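Local atomic coordinates of DUF5348 domain-containing protein (Ruminococcus gnavus, PDB entry 3NRL), a protein that is of unknown function, a small all-beta protein of the DUF5348 family whose single domain is built from an antiparallel sheet. Residues T15-I20 with D54-V59; S26-G29 with G34-F37. All coordinates share one frame; numbering follows the deposited sequence.

Contact 1: residues T15-I20 with D54-V59; sequences TGRYDI and DDWYLV. With SO4 (sulfate ion), chain C.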
# COMPACT_ATOMS: atom_id res chain seq x y z
N THR A 15 -8.57 -9.49 8.72
CA THR A 15 -9.82 -9.13 8.06
C THR A 15 -9.53 -9.35 6.59
O THR A 15 -9.04 -8.45 5.91
CB THR A 15 -10.21 -7.64 8.26
OG1 THR A 15 -9.02 -6.85 8.36
CG2 THR A 15 -11.07 -7.46 9.49
N GLY A 16 -9.81 -10.56 6.11
CA GLY A 16 -9.55 -10.92 4.72
C GLY A 16 -10.08 -9.94 3.69
O GLY A 16 -10.61 -10.35 2.66
N ARG A 17 -9.94 -8.65 3.97
CA ARG A 17 -10.40 -7.61 3.08
C ARG A 17 -9.28 -6.62 2.77
O ARG A 17 -8.31 -6.50 3.52
CB ARG A 17 -11.54 -6.82 3.72
CG ARG A 17 -12.78 -7.61 4.06
CD ARG A 17 -13.77 -6.72 4.78
NE ARG A 17 -15.04 -7.40 5.05
CZ ARG A 17 -15.91 -7.75 4.11
NH1 ARG A 17 -15.66 -7.49 2.84
NH2 ARG A 17 -17.03 -8.36 4.45
N TYR A 18 -9.44 -5.93 1.65
CA TYR A 18 -8.49 -4.90 1.26
C TYR A 18 -9.00 -3.65 1.95
O TYR A 18 -10.19 -3.54 2.25
CB TYR A 18 -8.49 -4.73 -0.27
CG TYR A 18 -7.44 -5.58 -0.94
CD1 TYR A 18 -6.12 -5.14 -1.02
CD2 TYR A 18 -7.74 -6.86 -1.39
CE1 TYR A 18 -5.12 -5.97 -1.54
CE2 TYR A 18 -6.75 -7.69 -1.90
CZ TYR A 18 -5.45 -7.24 -1.97
OH TYR A 18 -4.47 -8.08 -2.47
N ASP A 19 -8.10 -2.71 2.22
CA ASP A 19 -8.50 -1.48 2.88
C ASP A 19 -7.73 -0.33 2.27
O ASP A 19 -6.82 -0.54 1.46
CB ASP A 19 -8.22 -1.59 4.38
CG ASP A 19 -8.91 -0.49 5.18
OD1 ASP A 19 -9.76 0.23 4.62
OD2 ASP A 19 -8.61 -0.37 6.39
N ILE A 20 -8.10 0.88 2.64
CA ILE A 20 -7.44 2.06 2.11
C ILE A 20 -6.92 2.96 3.22
O ILE A 20 -7.66 3.34 4.12
CB ILE A 20 -8.41 2.88 1.24
CG1 ILE A 20 -8.83 2.06 0.02
CG2 ILE A 20 -7.75 4.18 0.83
CD1 ILE A 20 -9.91 2.70 -0.80
N ASP A 54 -12.34 -16.17 -6.42
CA ASP A 54 -11.61 -17.14 -5.62
C ASP A 54 -10.73 -16.29 -4.72
O ASP A 54 -10.30 -16.72 -3.64
CB ASP A 54 -10.74 -18.03 -6.51
CG ASP A 54 -11.55 -19.05 -7.28
OD1 ASP A 54 -12.14 -19.94 -6.64
OD2 ASP A 54 -11.61 -18.95 -8.53
N ASP A 55 -10.49 -15.07 -5.18
CA ASP A 55 -9.68 -14.09 -4.46
C ASP A 55 -10.10 -12.70 -4.93
O ASP A 55 -10.76 -12.56 -5.97
CB ASP A 55 -8.20 -14.33 -4.76
CG ASP A 55 -7.28 -13.46 -3.93
OD1 ASP A 55 -7.59 -13.24 -2.74
OD2 ASP A 55 -6.25 -13.00 -4.46
N TRP A 56 -9.73 -11.67 -4.17
CA TRP A 56 -10.08 -10.30 -4.52
C TRP A 56 -9.49 -9.89 -5.86
O TRP A 56 -8.33 -10.20 -6.16
CB TRP A 56 -9.60 -9.33 -3.44
CG TRP A 56 -10.22 -9.54 -2.10
CD1 TRP A 56 -9.68 -10.22 -1.05
CD2 TRP A 56 -11.50 -9.07 -1.67
NE1 TRP A 56 -10.55 -10.20 0.02
CE2 TRP A 56 -11.67 -9.50 -0.34
CE3 TRP A 56 -12.52 -8.33 -2.28
CZ2 TRP A 56 -12.83 -9.21 0.40
CZ3 TRP A 56 -13.67 -8.04 -1.55
CH2 TRP A 56 -13.81 -8.48 -0.22
N TYR A 57 -10.27 -9.17 -6.67
CA TYR A 57 -9.78 -8.72 -7.96
C TYR A 57 -10.49 -7.43 -8.35
O TYR A 57 -11.52 -7.07 -7.78
CB TYR A 57 -10.00 -9.79 -9.03
CG TYR A 57 -11.45 -10.05 -9.36
CD1 TYR A 57 -12.07 -9.40 -10.43
CD2 TYR A 57 -12.21 -10.95 -8.61
CE1 TYR A 57 -13.40 -9.65 -10.75
CE2 TYR A 57 -13.54 -11.21 -8.92
CZ TYR A 57 -14.13 -10.56 -9.99
OH TYR A 57 -15.44 -10.82 -10.32
N LEU A 58 -9.93 -6.72 -9.33
CA LEU A 58 -10.54 -5.47 -9.76
C LEU A 58 -11.15 -5.59 -11.15
O LEU A 58 -10.57 -6.19 -12.05
CB LEU A 58 -9.50 -4.35 -9.77
CG LEU A 58 -8.76 -4.06 -8.46
CD1 LEU A 58 -7.79 -2.90 -8.68
CD2 LEU A 58 -9.75 -3.73 -7.36
N VAL A 59 -12.35 -5.05 -11.30
CA VAL A 59 -13.01 -5.04 -12.58
C VAL A 59 -12.70 -3.64 -13.13
O VAL A 59 -12.86 -2.65 -12.41
CB VAL A 59 -14.55 -5.17 -12.45
CG1 VAL A 59 -15.22 -4.89 -13.79
CG2 VAL A 59 -14.91 -6.57 -11.96
S SO4 C . -18.73 -8.75 1.26
O1 SO4 C . -17.51 -8.00 0.94
O2 SO4 C . -18.60 -9.36 2.60
O3 SO4 C . -19.89 -7.84 1.24
O4 SO4 C . -18.93 -9.82 0.26

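Contact 2: residues S26-G29 with G34-F37; sequences SFYG and GECF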
# COMPACT_ATOMS: atom_id res chain seq x y z
N SER A 26 -5.52 7.16 9.47
CA SER A 26 -6.88 7.27 8.97
C SER A 26 -7.09 6.20 7.90
O SER A 26 -6.45 6.24 6.85
CB SER A 26 -7.10 8.66 8.36
OG SER A 26 -8.38 8.77 7.78
N PHE A 27 -7.98 5.25 8.19
CA PHE A 27 -8.26 4.14 7.28
C PHE A 27 -9.73 4.11 6.87
O PHE A 27 -10.58 4.61 7.60
CB PHE A 27 -7.88 2.82 7.95
CG PHE A 27 -6.43 2.72 8.32
CD1 PHE A 27 -5.54 2.02 7.51
CD2 PHE A 27 -5.95 3.32 9.48
CE1 PHE A 27 -4.19 1.93 7.84
CE2 PHE A 27 -4.59 3.24 9.82
CZ PHE A 27 -3.71 2.54 8.99
N TYR A 28 -10.02 3.52 5.72
CA TYR A 28 -11.40 3.44 5.24
C TYR A 28 -12.22 2.49 6.11
O TYR A 28 -13.41 2.72 6.34
CB TYR A 28 -11.43 2.97 3.78
CG TYR A 28 -12.82 2.88 3.20
CD1 TYR A 28 -13.58 4.04 3.00
CD2 TYR A 28 -13.39 1.66 2.87
CE1 TYR A 28 -14.87 3.96 2.49
CE2 TYR A 28 -14.68 1.57 2.36
CZ TYR A 28 -15.42 2.73 2.18
OH TYR A 28 -16.70 2.66 1.69
N GLY A 29 -11.59 1.42 6.59
CA GLY A 29 -12.30 0.47 7.44
C GLY A 29 -12.58 -0.87 6.81
O GLY A 29 -13.06 -1.79 7.48
N GLY A 34 -18.25 -4.95 -4.56
CA GLY A 34 -19.05 -3.95 -5.24
C GLY A 34 -18.63 -2.50 -5.07
O GLY A 34 -19.06 -1.64 -5.84
N GLU A 35 -17.79 -2.21 -4.08
CA GLU A 35 -17.36 -0.83 -3.88
C GLU A 35 -16.51 -0.32 -5.03
O GLU A 35 -15.61 -1.01 -5.51
CB GLU A 35 -16.61 -0.70 -2.55
CG GLU A 35 -17.49 -1.05 -1.35
CD GLU A 35 -17.02 -0.40 -0.07
OE1 GLU A 35 -17.02 0.85 0.00
OE2 GLU A 35 -16.66 -1.14 0.87
N CYS A 36 -16.80 0.90 -5.47
CA CYS A 36 -16.09 1.51 -6.58
C CYS A 36 -15.16 2.65 -6.15
O CYS A 36 -15.41 3.33 -5.15
CB CYS A 36 -17.10 2.04 -7.60
SG CYS A 36 -18.35 3.11 -6.86
N PHE A 37 -14.10 2.84 -6.92
CA PHE A 37 -13.11 3.88 -6.67
C PHE A 37 -12.18 3.95 -7.89
O PHE A 37 -12.29 3.12 -8.78
CB PHE A 37 -12.31 3.56 -5.40
CG PHE A 37 -11.66 2.20 -5.42
CD1 PHE A 37 -10.43 2.00 -6.05
CD2 PHE A 37 -12.27 1.11 -4.79
CE1 PHE A 37 -9.81 0.75 -6.05
CE2 PHE A 37 -11.67 -0.15 -4.79
CZ PHE A 37 -10.44 -0.33 -5.42

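Contact 1: residues T15-I20 with D54-V59
Trp-56 reaches Gly-16, Arg-17 and Tyr-18 across an antiparallel beta sheet that evidently curls, since strands 17-23 and 56-59, not neighbours in it, meet here. The tight part lies inward. There the edge of the Tyr-18 ring points at the face of the indole's five-membered ring in an offset edge-to-face stack, planes 86° apart, and Tyr-18 CE2 comes within 3.6 Å of Trp-56 CB. Tyrosine suits the place because its ring edge packs on the indole while its OH is hydrogen-bonded to Asp-67. With CG anti to its own carbonyl carbon (chi1 -63°), Trp-56 brings its indole NE1 to Gly-16 O, donating at 2.6 Å in a bent bond of 142°. A phenylalanine here would probably leave the Gly-16 carbonyl without its indole donor and open a gap beside Arg-17, where the outer part of the larger ring had lain. The outer side is looser: the extended Arg-17 chain crosses the indole obliquely, its NH1 at the ring's edge, 3.7 Å from Trp-56 CH2. Its guanidinium holds a sulfate, probably from the crystallisation liquor, edge-on through two nearly straight bonds, Arg-17 NH1 to sulfate O1 at 2.7 Å and Arg-17 NH2 to sulfate O2 at 2.6 Å.

Contact 2: residues S26-G29 with G34-F37
Tyr-28 and Glu-35 meet at the protein surface, their side chains approaching from opposite directions between two backbones that stay well apart: the CA atoms of this pair, the nearest across the contact, are 11.7 Å from each other. Two long side chains are therefore needed to span the interval. Tyr-28 can be followed outward from its backbone. CB lies against Asp-19 of the adjoining strand, and CG stands anti to the backbone N (chi1 -179°), which sends the ring out to meet Glu-35. Along the way the side chain also packs on Phe-22 and Met-73. On the far part of the ring, CE2 comes within 3.4 Å of Glu-35 OE1, and CZ within 3.3 Å of the same oxygen. At the end, Tyr-28 OH donates a hydrogen bond to Glu-35 OE1; the modelled 2.5 Å is very short, and its exact length deserves caution. The carboxylate is turned 48° from the ring plane, while its other oxygen, Glu-35 OE2, lies in that plane beside the ring edge, 3.7 Å from Tyr-28 CE2. OE2 also accepts a hydrogen bond from His-32 N, so the two oxygens serve different partners and the carboxylate is held against rotation. Glutamate suits the position in having both the reach and two acceptors. This is a tyrosine-to-glutamate side-chain hydrogen bond joining the two ends of the connection from edge strand 26-27 past three strands to 36-41 in this antiparallel beta fold.

How the contacts relate
Contacts 1 and 2 have centres about 11 Å apart and are joined through strands 17-23 and 26-27, neighbours in the sheet. Tyr-28 N lies 2.9 Å from Ile-20 O, a probable backbone hydrogen bond, and the Asp-19 side chain accepts a weak hydrogen bond at OD1 from Gly-29 N, also at 2.9 Å. These bonds join segment 15-20 of contact 1 directly to segment 26-29 of contact 2. The connection from 26-29 to 34-37 lies, in sequence, between the two segments of contact 1, and it contributes to the sulfate site: Cys-33 N also binds the ion held by Arg-17, and Leu-31 O accepts a weak bond from Arg-17 NH1. No active site is known here, and the sulfate alone does not establish one.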